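Local structure of nickel-dependent hydrogenase large subunit (Allochromatium vinosum, 3MYR) at residues Arg4-Pro9 against His16-Ala21; Ala206-Lys211 against Ala240-Leu245; Leu278-Cys283 against Ile305-Leu310; Thr297-Arg302 against Lys438-Ala443. The protein forms the nickel-iron subunit of a heterodimeric hydrogenase that oxidises molecular hydrogen, and probably recycles the hydrogen released by nitrogenase. All blocks are in the same frame, centred on the assembly; numbering follows the deposited sequence.

How the interactions relate
The four contacts illustrate how a large metalloenzyme subunit is tied together by local contacts between strands, turns and helices, some close and some far apart along the chain. Interactions 3 and 4 are the closest pair: strands 281-288 and 300-305 are neighbours in one antiparallel sheet, and Cys283 CB lies 3.4 Å from Pro301 O. Interaction 2, among helices, has its nearest atoms about 7 Å from those of interaction 4. Interaction 1 lies on the opposite side of the chain's centre from interactions 2 and 4, its centre about 40 Å from that of interaction 2. The side chain of Leu17, in interaction 1, is about 11 Å from the bound nickel-iron centre, and that of Leu440, in interaction 4, is equally near.

Interaction 1: Arg4-Pro9 against His16-Ala21; sequences RIVVDP and HLRIEA
Val6 lays its CG1 methyl over the centre of the Arg18 guanidinium, 3.3 Å above the plane, and this overlap sits in the middle of a beta hairpin in which strand 5-7 runs antiparallel to the start of strand 17-24. Ile5 with Ala21 and Val7 with Ile19 are hydrogen-bonded pairs, each joined by two backbone bonds; Val6 and Glu20 form the non-hydrogen-bonded pair between them. On the face that carries Val6 and Glu20, four charged side chains make a salt-bridge network. Arg18, its CG anti to the backbone N (chi1 160°), is extended as far as NE. Its NH1 reaches Asp8 OD1 at 2.7 Å, with the carboxylate and guanidinium planes 82° apart. Side-on, NE and NH2 both grip one oxygen, Glu20 OE1, which lies in the guanidinium plane, with NE at 2.6 Å. An alanine in place of Arg18 would probably leave OD1 of buried Asp8 and OE1 of buried Glu20 without these donors and uncover Val6 CG1. Glu20 OE1 also accepts from the backbone N of Leu367, and Asp8 OD2 from Ala89 N of the small subunit, which extends the network to the subunit interface. The opposite face is apolar: Val7 CG1 meets Ile19 CB at 4.4 Å, and helix 543-551 packs against both residues. At the N-terminal end the network closes with Arg4, whose guanidinium is nearly coplanar with the Glu20 carboxylate, and in the guanidinium plane Arg4 NH1 meets Glu20 OE2 at 2.8 Å.

Interaction 2: Ala206-Lys211 against Ala240-Leu245; sequences AIFGGK and AEVRNL
Ile207 projects its two branches from the last turn of helix 203-209 onto helix 236-265, a helix-to-helix packing made wholly of apolar side-chain atoms. The conformation of the isoleucine divides the work. CG2, anti to the backbone N, meets the CG2 methyl of Val242 at 3.9 Å, while CG1 stands beside that N and, with chi2 at 170°, carries CD1 outward along an extended branch. CD1 then meets Leu245 tip to tip, 3.9 Å from its CD1, and also rests 3.9 Å from Glu241 CB. One methyl of Ile207 thus touches two residues that lie one turn apart on the longer helix, while the other takes the valine between them. Beyond CB, Glu241 turns to polar company, its carboxylate forming salt bridges with Arg238 and Lys237 of its own helix.

Val242 is shared. Its CG2, anti to the carbonyl carbon, touches both Ile207 and Phe208, whose side chain crosses the valine at about a right angle. Phe208 has CG beside its backbone N (chi1 -77°), and the far part of the ring, rather than its root, comes near the valine. Its other neighbours include Phe204 and, on helix 86-112, Ile91 and Met95; the ring lies where helices 203-209, 236-265 and 86-112 come together. Past the contact the chain leaves the helix at Gly210, with positive phi, and Lys211 touches the three-iron cluster. On the Val242 side both methyls serve the ring: CG2 lies 3.9 Å from Phe208 CE2, and CG1 lies 4.0 Å from that same carbon.

Interaction 3: Leu278-Cys283 against Ile305-Leu310; sequences LGNFLC and ILDRDL
Asn280, with CG beside its own backbone N (chi1 -53°) and the amide turned by a chi2 of -37°, brings OD1 up to the backbone N of Asp307. The resulting hydrogen bond is 2.9 Å long, and the N-H arrives nearly along the C=O axis of the amide. The acceptor is thereby fitted to a type I' turn from Leu306 to Asp309, in which Asp307 and Arg308 both have positive phi and Asp309 N returns a bond to Leu306 O. The next N-H of the turn, Arg308 N, is taken at 2.8 Å by Gly279 O, in the carbonyl plane and on a lone pair. Side chain and main chain of 278-283 thus hold two successive amides of the turn. An alanine at Asn280 would probably leave Asp307 N without its acceptor and let that corner of the turn move more freely.

Around these bonds the packing is close. Leu306 CD2 lies 3.8 Å from Asn280 OD1, and Arg308 CG passes 3.7 Å from Gly279 CA. Gly279 has no side chain, and a CB there would point at the arginine stem, close to Arg308 CG. The guanidinium continues to Glu276, a salt bridge beyond the two segments.

Further along, Phe281 and Ile305 form an antiparallel hydrogen-bonded pair with two backbone bonds, and Phe281 CD1 meets Ile305 CG2 at 4.3 Å. This pair belongs to the two-stranded sheet of 281-288 and 300-305; helix 390-399 packs against both its side chains, while Trp381 of strand 378-381 touches Leu306.

Interaction 4: Thr297-Arg302 against Lys438-Ala443; sequences TFLFPR and KILVDA
Leu299 and Phe300 make the contact from the 297-302 side, chiefly through the CD2 methyl and the ring tip CZ, against one side of helix 426-456. The buried part is aromatic. Phe300 crosses Leu440 at about a right angle, and its CZ comes within 4.0 Å of Leu440 CD1, which stands at the edge of the ring near its plane. Both residues are buried, and Leu287 of strand 281-288 touches each of them; Arg393 makes a cation-pi contact with the ring.

The Leu299 part lies nearer solvent. CG is anti to the backbone N (chi1 175°), and beyond it the CD2 methyl reaches the helix, where it serves three partners over a spread of distances: Ala443 CB at 4.1 Å, Leu440 CD2 at 4.2 Å and, more loosely, Ile439 CG2 at 4.5 Å. Leu299 and Ala443 are both partly exposed, whereas Ile439 is buried and touches helix 403-416.

The chain turns a corner at Leu299. Consecutive residues Leu299 and Phe300 both send side chains to the helix, consistent with the classic beta bulge in which both face Asp286 across the two-stranded sheet, here set against a long helix of the nickel-dependent hydrogenase fold.

Interaction 1: Arg4-Pro9 against His16-Ala21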
# COMPACT_ATOMS: atom_id res chain seq x y z
N ARG B 4 -17.64 -21.86 -13.00
CA ARG B 4 -16.62 -20.87 -13.22
C ARG B 4 -15.22 -21.32 -12.89
O ARG B 4 -15.00 -22.03 -11.96
CB ARG B 4 -16.92 -19.62 -12.44
CG ARG B 4 -17.85 -18.69 -13.08
CD ARG B 4 -18.16 -17.59 -12.14
NE ARG B 4 -19.54 -17.56 -12.08
CZ ARG B 4 -20.32 -17.77 -11.04
NH1 ARG B 4 -19.89 -17.92 -9.83
NH2 ARG B 4 -21.58 -17.79 -11.28
N ILE B 5 -14.27 -20.84 -13.65
CA ILE B 5 -12.85 -20.96 -13.29
C ILE B 5 -12.56 -19.99 -12.11
O ILE B 5 -13.15 -18.89 -12.03
CB ILE B 5 -12.02 -20.63 -14.54
CG1 ILE B 5 -12.23 -21.78 -15.59
CG2 ILE B 5 -10.58 -20.36 -14.24
CD1 ILE B 5 -11.91 -23.17 -15.12
N VAL B 6 -11.75 -20.43 -11.14
CA VAL B 6 -11.54 -19.66 -9.94
C VAL B 6 -10.04 -19.38 -9.78
O VAL B 6 -9.23 -20.30 -9.83
CB VAL B 6 -12.07 -20.39 -8.68
CG1 VAL B 6 -11.64 -19.64 -7.35
CG2 VAL B 6 -13.62 -20.56 -8.75
N VAL B 7 -9.67 -18.12 -9.59
CA VAL B 7 -8.35 -17.82 -9.06
C VAL B 7 -8.35 -17.07 -7.74
O VAL B 7 -8.72 -15.88 -7.64
CB VAL B 7 -7.37 -17.31 -10.16
CG1 VAL B 7 -7.96 -17.03 -11.56
CG2 VAL B 7 -5.96 -16.80 -9.75
N ASP B 8 -8.02 -17.83 -6.70
CA ASP B 8 -8.10 -17.37 -5.32
C ASP B 8 -7.04 -18.16 -4.54
O ASP B 8 -7.16 -19.36 -4.41
CB ASP B 8 -9.51 -17.65 -4.83
CG ASP B 8 -9.78 -17.09 -3.46
OD1 ASP B 8 -10.97 -17.08 -3.04
OD2 ASP B 8 -8.80 -16.72 -2.77
N PRO B 9 -5.98 -17.51 -4.03
CA PRO B 9 -5.77 -16.05 -4.01
C PRO B 9 -5.15 -15.56 -5.31
O PRO B 9 -4.33 -16.23 -5.91
CB PRO B 9 -4.73 -15.85 -2.89
CG PRO B 9 -3.96 -17.21 -2.80
CD PRO B 9 -4.97 -18.28 -3.28
N HIS B 16 -6.75 -9.22 -0.53
CA HIS B 16 -7.41 -10.51 -0.70
C HIS B 16 -8.42 -10.48 -1.83
O HIS B 16 -9.54 -10.00 -1.63
CB HIS B 16 -8.08 -10.93 0.63
CG HIS B 16 -7.08 -11.30 1.67
ND1 HIS B 16 -6.77 -10.49 2.75
CD2 HIS B 16 -6.18 -12.31 1.70
CE1 HIS B 16 -5.82 -11.06 3.47
NE2 HIS B 16 -5.43 -12.15 2.83
N LEU B 17 -8.04 -10.99 -2.99
CA LEU B 17 -8.83 -10.88 -4.18
C LEU B 17 -9.04 -12.26 -4.78
O LEU B 17 -8.12 -13.05 -4.93
CB LEU B 17 -8.20 -9.95 -5.20
CG LEU B 17 -8.90 -9.71 -6.58
CD1 LEU B 17 -10.21 -8.89 -6.48
CD2 LEU B 17 -7.94 -8.99 -7.60
N ARG B 18 -10.28 -12.49 -5.18
CA ARG B 18 -10.69 -13.73 -5.85
C ARG B 18 -11.28 -13.28 -7.23
O ARG B 18 -12.05 -12.30 -7.27
CB ARG B 18 -11.76 -14.47 -5.01
CG ARG B 18 -12.62 -15.51 -5.81
CD ARG B 18 -13.60 -16.14 -4.85
NE ARG B 18 -14.18 -17.40 -5.34
CZ ARG B 18 -13.84 -18.62 -4.93
NH1 ARG B 18 -12.90 -18.78 -4.00
NH2 ARG B 18 -14.50 -19.68 -5.43
N ILE B 19 -10.85 -13.93 -8.32
CA ILE B 19 -11.47 -13.77 -9.64
C ILE B 19 -12.18 -15.05 -10.02
O ILE B 19 -11.59 -16.15 -9.87
CB ILE B 19 -10.40 -13.45 -10.73
CG1 ILE B 19 -9.62 -12.16 -10.38
CG2 ILE B 19 -11.06 -13.35 -12.14
CD1 ILE B 19 -10.46 -10.92 -10.46
N GLU B 20 -13.45 -14.94 -10.48
CA GLU B 20 -14.13 -16.07 -11.11
C GLU B 20 -14.41 -15.68 -12.55
O GLU B 20 -14.68 -14.50 -12.84
CB GLU B 20 -15.41 -16.42 -10.34
CG GLU B 20 -15.04 -16.95 -8.93
CD GLU B 20 -16.23 -17.57 -8.16
OE1 GLU B 20 -16.06 -18.01 -6.98
OE2 GLU B 20 -17.32 -17.61 -8.74
N ALA B 21 -14.27 -16.63 -13.47
CA ALA B 21 -14.46 -16.35 -14.89
C ALA B 21 -15.35 -17.45 -15.51
O ALA B 21 -15.07 -18.66 -15.37
CB ALA B 21 -13.12 -16.30 -15.60

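Interaction 2: Ala206-Lys211 against Ala240-Leu245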
# COMPACT_ATOMS: atom_id res chain seq x y z
N ALA B 206 10.93 9.11 6.15
CA ALA B 206 11.31 9.06 7.57
C ALA B 206 11.83 10.44 8.01
O ALA B 206 11.53 10.91 9.10
CB ALA B 206 12.38 7.98 7.79
N ILE B 207 12.50 11.14 7.10
CA ILE B 207 12.98 12.46 7.44
C ILE B 207 11.83 13.45 7.79
O ILE B 207 11.83 14.04 8.85
CB ILE B 207 13.92 13.03 6.37
CG1 ILE B 207 15.21 12.20 6.32
CG2 ILE B 207 14.22 14.58 6.63
CD1 ILE B 207 16.13 12.57 5.07
N PHE B 208 10.80 13.48 6.99
CA PHE B 208 9.72 14.42 7.17
C PHE B 208 8.64 13.81 8.06
O PHE B 208 7.98 14.52 8.78
CB PHE B 208 9.11 14.65 5.79
CG PHE B 208 9.97 15.56 4.93
CD1 PHE B 208 10.19 16.89 5.33
CD2 PHE B 208 10.53 15.11 3.74
CE1 PHE B 208 10.97 17.79 4.52
CE2 PHE B 208 11.30 15.98 2.93
CZ PHE B 208 11.52 17.33 3.33
N GLY B 209 8.49 12.47 8.02
CA GLY B 209 7.32 11.88 8.61
C GLY B 209 7.67 10.96 9.75
O GLY B 209 6.78 10.33 10.30
N GLY B 210 8.99 10.79 10.04
CA GLY B 210 9.39 10.00 11.22
C GLY B 210 9.61 8.52 10.92
O GLY B 210 10.43 7.89 11.56
N LYS B 211 8.92 7.97 9.90
CA LYS B 211 9.02 6.53 9.67
C LYS B 211 8.39 6.18 8.38
O LYS B 211 7.53 6.89 7.90
CB LYS B 211 8.34 5.73 10.79
CG LYS B 211 6.93 6.18 11.02
CD LYS B 211 6.33 5.52 12.23
CE LYS B 211 5.78 4.15 11.81
NZ LYS B 211 4.56 3.78 12.49
N ALA B 240 20.12 18.53 3.10
CA ALA B 240 21.12 17.98 2.17
C ALA B 240 20.83 16.52 1.93
O ALA B 240 20.98 16.05 0.83
CB ALA B 240 22.51 18.10 2.74
N GLU B 241 20.46 15.77 2.98
CA GLU B 241 20.08 14.35 2.79
C GLU B 241 18.84 14.22 1.87
O GLU B 241 18.77 13.37 1.02
CB GLU B 241 19.75 13.72 4.16
CG GLU B 241 20.94 13.79 5.17
CD GLU B 241 20.61 13.10 6.55
OE1 GLU B 241 21.04 11.95 6.75
OE2 GLU B 241 19.83 13.65 7.36
N VAL B 242 17.87 15.11 2.03
CA VAL B 242 16.68 15.05 1.21
C VAL B 242 17.08 15.27 -0.26
O VAL B 242 16.60 14.58 -1.18
CB VAL B 242 15.72 16.12 1.63
CG1 VAL B 242 14.54 16.29 0.58
CG2 VAL B 242 15.23 15.88 3.07
N ARG B 243 17.99 16.23 -0.49
CA ARG B 243 18.40 16.48 -1.86
C ARG B 243 19.01 15.24 -2.53
O ARG B 243 18.76 14.93 -3.70
CB ARG B 243 19.44 17.59 -1.89
CG ARG B 243 19.90 17.77 -3.35
CD ARG B 243 21.23 18.55 -3.40
NE ARG B 243 20.91 19.98 -3.41
CZ ARG B 243 20.59 20.67 -4.51
NH1 ARG B 243 20.53 20.09 -5.72
NH2 ARG B 243 20.29 21.95 -4.39
N ASN B 244 19.88 14.54 -1.81
CA ASN B 244 20.50 13.34 -2.40
C ASN B 244 19.47 12.26 -2.71
O ASN B 244 19.58 11.53 -3.71
CB ASN B 244 21.60 12.79 -1.47
CG ASN B 244 22.91 13.60 -1.59
OD1 ASN B 244 22.95 14.63 -2.24
ND2 ASN B 244 23.96 13.13 -0.94
N LEU B 245 18.47 12.10 -1.83
CA LEU B 245 17.43 11.06 -2.09
C LEU B 245 16.64 11.37 -3.39
O LEU B 245 16.35 10.47 -4.15
CB LEU B 245 16.47 10.94 -0.87
CG LEU B 245 17.18 10.36 0.34
CD1 LEU B 245 16.39 10.74 1.67
CD2 LEU B 245 17.35 8.79 0.10

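Interaction 3: Leu278-Cys283 against Ile305-Leu310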
# COMPACT_ATOMS: atom_id res chain seq x y z
N LEU B 278 -14.13 -0.30 -20.50
CA LEU B 278 -15.06 0.76 -20.02
C LEU B 278 -15.03 2.00 -20.90
O LEU B 278 -16.11 2.55 -21.26
CB LEU B 278 -14.76 1.17 -18.57
CG LEU B 278 -14.86 0.15 -17.43
CD1 LEU B 278 -14.62 0.83 -16.01
CD2 LEU B 278 -16.24 -0.47 -17.48
N GLY B 279 -13.82 2.49 -21.19
CA GLY B 279 -13.71 3.71 -21.95
C GLY B 279 -13.94 5.03 -21.16
O GLY B 279 -13.89 6.10 -21.76
N ASN B 280 -14.20 4.95 -19.85
CA ASN B 280 -14.48 6.15 -19.01
C ASN B 280 -13.41 6.23 -17.93
O ASN B 280 -13.05 5.21 -17.37
CB ASN B 280 -15.83 5.99 -18.32
CG ASN B 280 -16.95 5.65 -19.31
OD1 ASN B 280 -16.97 6.18 -20.44
ND2 ASN B 280 -17.88 4.82 -18.90
N PHE B 281 -12.91 7.44 -17.63
CA PHE B 281 -11.78 7.62 -16.71
C PHE B 281 -12.07 8.78 -15.79
O PHE B 281 -12.63 9.75 -16.22
CB PHE B 281 -10.48 7.85 -17.48
CG PHE B 281 -10.16 6.72 -18.37
CD1 PHE B 281 -10.77 6.64 -19.63
CD2 PHE B 281 -9.33 5.67 -17.92
CE1 PHE B 281 -10.54 5.49 -20.49
CE2 PHE B 281 -9.08 4.56 -18.75
CZ PHE B 281 -9.75 4.44 -20.01
N LEU B 282 -11.67 8.68 -14.53
CA LEU B 282 -11.99 9.72 -13.60
C LEU B 282 -10.72 10.13 -12.81
O LEU B 282 -10.00 9.26 -12.28
CB LEU B 282 -13.09 9.21 -12.66
CG LEU B 282 -13.42 9.99 -11.39
CD1 LEU B 282 -14.19 11.25 -11.81
CD2 LEU B 282 -14.24 9.12 -10.45
N CYS B 283 -10.53 11.46 -12.68
CA CYS B 283 -9.50 12.06 -11.84
C CYS B 283 -10.08 13.13 -10.95
O CYS B 283 -10.80 13.99 -11.44
CB CYS B 283 -8.42 12.74 -12.69
SG CYS B 283 -7.57 11.59 -13.77
N ILE B 305 -13.31 11.62 -18.44
CA ILE B 305 -13.36 11.33 -19.86
C ILE B 305 -14.38 10.25 -20.01
O ILE B 305 -14.41 9.29 -19.21
CB ILE B 305 -11.99 10.84 -20.34
CG1 ILE B 305 -11.02 12.01 -20.37
CG2 ILE B 305 -12.04 10.12 -21.72
CD1 ILE B 305 -9.54 11.58 -20.26
N LEU B 306 -15.25 10.41 -21.02
CA LEU B 306 -16.26 9.41 -21.28
C LEU B 306 -16.06 8.87 -22.68
O LEU B 306 -15.70 9.65 -23.60
CB LEU B 306 -17.65 9.99 -21.17
CG LEU B 306 -17.99 10.54 -19.77
CD1 LEU B 306 -19.41 11.10 -19.86
CD2 LEU B 306 -17.90 9.41 -18.76
N ASP B 307 -16.23 7.56 -22.83
CA ASP B 307 -16.33 6.97 -24.18
C ASP B 307 -15.05 7.24 -25.00
O ASP B 307 -15.14 7.44 -26.21
CB ASP B 307 -17.59 7.51 -24.94
CG ASP B 307 -18.92 7.27 -24.14
OD1 ASP B 307 -19.00 6.20 -23.46
OD2 ASP B 307 -19.85 8.14 -24.13
N ARG B 308 -13.89 7.28 -24.33
CA ARG B 308 -12.55 7.44 -25.00
C ARG B 308 -12.45 8.73 -25.81
O ARG B 308 -11.63 8.86 -26.73
CB ARG B 308 -12.17 6.22 -25.85
CG ARG B 308 -12.09 4.96 -25.02
CD ARG B 308 -11.70 3.76 -25.85
NE ARG B 308 -11.59 2.49 -25.11
CZ ARG B 308 -11.20 1.33 -25.70
NH1 ARG B 308 -10.90 1.30 -27.02
NH2 ARG B 308 -11.03 0.21 -24.99
N ASP B 309 -13.23 9.72 -25.43
CA ASP B 309 -13.26 10.96 -26.21
C ASP B 309 -12.34 11.97 -25.53
O ASP B 309 -12.69 12.57 -24.54
CB ASP B 309 -14.68 11.49 -26.32
CG ASP B 309 -14.77 12.83 -27.08
OD1 ASP B 309 -15.93 13.27 -27.28
OD2 ASP B 309 -13.74 13.46 -27.47
N LEU B 310 -11.17 12.21 -26.10
CA LEU B 310 -10.22 13.09 -25.43
C LEU B 310 -10.52 14.56 -25.76
O LEU B 310 -9.76 15.44 -25.35
CB LEU B 310 -8.81 12.77 -25.89
CG LEU B 310 -8.02 11.67 -25.17
CD1 LEU B 310 -8.76 10.89 -24.04
CD2 LEU B 310 -7.14 10.81 -26.10
O HOH W 1 -17.49 4.29 -22.91

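Interaction 4: Thr297-Arg302 against Lys438-Ala443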
# COMPACT_ATOMS: atom_id res chain seq x y z
N THR B 297 -4.37 24.97 -10.18
CA THR B 297 -2.89 24.95 -10.11
C THR B 297 -2.34 23.51 -10.07
O THR B 297 -1.14 23.31 -9.87
CB THR B 297 -2.38 25.75 -8.85
OG1 THR B 297 -2.72 25.06 -7.61
CG2 THR B 297 -2.94 27.19 -8.83
N PHE B 298 -3.22 22.51 -10.20
CA PHE B 298 -2.84 21.11 -10.00
C PHE B 298 -1.84 20.67 -11.09
O PHE B 298 -1.99 20.99 -12.26
CB PHE B 298 -4.09 20.21 -10.06
CG PHE B 298 -4.90 20.16 -8.77
CD1 PHE B 298 -6.11 19.42 -8.74
CD2 PHE B 298 -4.47 20.78 -7.60
CE1 PHE B 298 -6.86 19.29 -7.57
CE2 PHE B 298 -5.22 20.70 -6.41
CZ PHE B 298 -6.44 19.94 -6.40
N LEU B 299 -0.86 19.87 -10.72
CA LEU B 299 -0.12 19.11 -11.73
C LEU B 299 -1.03 18.05 -12.44
O LEU B 299 -1.07 17.97 -13.66
CB LEU B 299 1.11 18.46 -11.08
CG LEU B 299 1.90 17.53 -12.01
CD1 LEU B 299 2.38 18.39 -13.20
CD2 LEU B 299 3.08 17.07 -11.24
N PHE B 300 -1.80 17.29 -11.69
CA PHE B 300 -2.75 16.37 -12.30
C PHE B 300 -4.11 17.03 -12.29
O PHE B 300 -4.63 17.33 -11.22
CB PHE B 300 -2.83 15.09 -11.46
CG PHE B 300 -1.58 14.24 -11.49
CD1 PHE B 300 -1.05 13.81 -12.69
CD2 PHE B 300 -1.08 13.69 -10.32
CE1 PHE B 300 0.08 12.97 -12.70
CE2 PHE B 300 0.02 12.83 -10.33
CZ PHE B 300 0.59 12.46 -11.51
N PRO B 301 -4.74 17.22 -13.47
CA PRO B 301 -5.98 17.97 -13.50
C PRO B 301 -7.16 17.12 -13.04
O PRO B 301 -7.12 15.89 -13.16
CB PRO B 301 -6.13 18.36 -14.98
CG PRO B 301 -5.39 17.23 -15.69
CD PRO B 301 -4.24 16.90 -14.81
N ARG B 302 -8.20 17.82 -12.56
CA ARG B 302 -9.49 17.21 -12.23
C ARG B 302 -10.32 17.08 -13.50
O ARG B 302 -10.40 18.01 -14.29
CB ARG B 302 -10.24 18.11 -11.24
CG ARG B 302 -11.62 17.58 -10.83
CD ARG B 302 -12.22 18.32 -9.60
NE ARG B 302 -11.28 18.11 -8.51
CZ ARG B 302 -11.28 18.77 -7.35
NH1 ARG B 302 -10.28 18.58 -6.46
NH2 ARG B 302 -12.23 19.64 -7.12
N LYS B 438 8.01 9.30 -14.42
CA LYS B 438 8.98 10.24 -14.98
C LYS B 438 8.48 11.69 -14.79
O LYS B 438 9.25 12.62 -14.45
CB LYS B 438 9.18 9.93 -16.49
CG LYS B 438 9.99 11.01 -17.27
CD LYS B 438 11.36 11.33 -16.54
CE LYS B 438 12.30 12.18 -17.46
NZ LYS B 438 13.54 12.57 -16.61
N ILE B 439 7.20 11.91 -14.97
CA ILE B 439 6.70 13.28 -14.83
C ILE B 439 6.87 13.71 -13.36
O ILE B 439 7.26 14.84 -13.09
CB ILE B 439 5.22 13.38 -15.26
CG1 ILE B 439 5.11 13.18 -16.81
CG2 ILE B 439 4.58 14.76 -14.78
CD1 ILE B 439 3.70 13.10 -17.30
N LEU B 440 6.59 12.81 -12.41
CA LEU B 440 6.59 13.18 -10.99
C LEU B 440 8.02 13.37 -10.52
O LEU B 440 8.32 14.22 -9.69
CB LEU B 440 5.94 12.10 -10.15
CG LEU B 440 4.44 12.30 -10.16
CD1 LEU B 440 3.78 11.10 -9.56
CD2 LEU B 440 4.15 13.47 -9.27
N VAL B 441 8.90 12.50 -10.96
CA VAL B 441 10.26 12.61 -10.51
C VAL B 441 10.94 13.92 -10.97
O VAL B 441 11.59 14.54 -10.18
CB VAL B 441 11.14 11.35 -10.82
CG1 VAL B 441 11.80 11.46 -12.20
CG2 VAL B 441 12.13 11.20 -9.77
N ASP B 442 10.64 14.40 -12.18
CA ASP B 442 11.08 15.72 -12.62
C ASP B 442 10.45 16.83 -11.81
O ASP B 442 11.08 17.80 -11.60
CB ASP B 442 10.78 15.98 -14.12
CG ASP B 442 11.59 15.06 -15.06
OD1 ASP B 442 11.32 15.04 -16.29
OD2 ASP B 442 12.53 14.38 -14.56
N ALA B 443 9.20 16.68 -11.36
CA ALA B 443 8.57 17.76 -10.59
C ALA B 443 9.17 17.96 -9.16
O ALA B 443 9.02 19.05 -8.57
CB ALA B 443 7.08 17.51 -10.47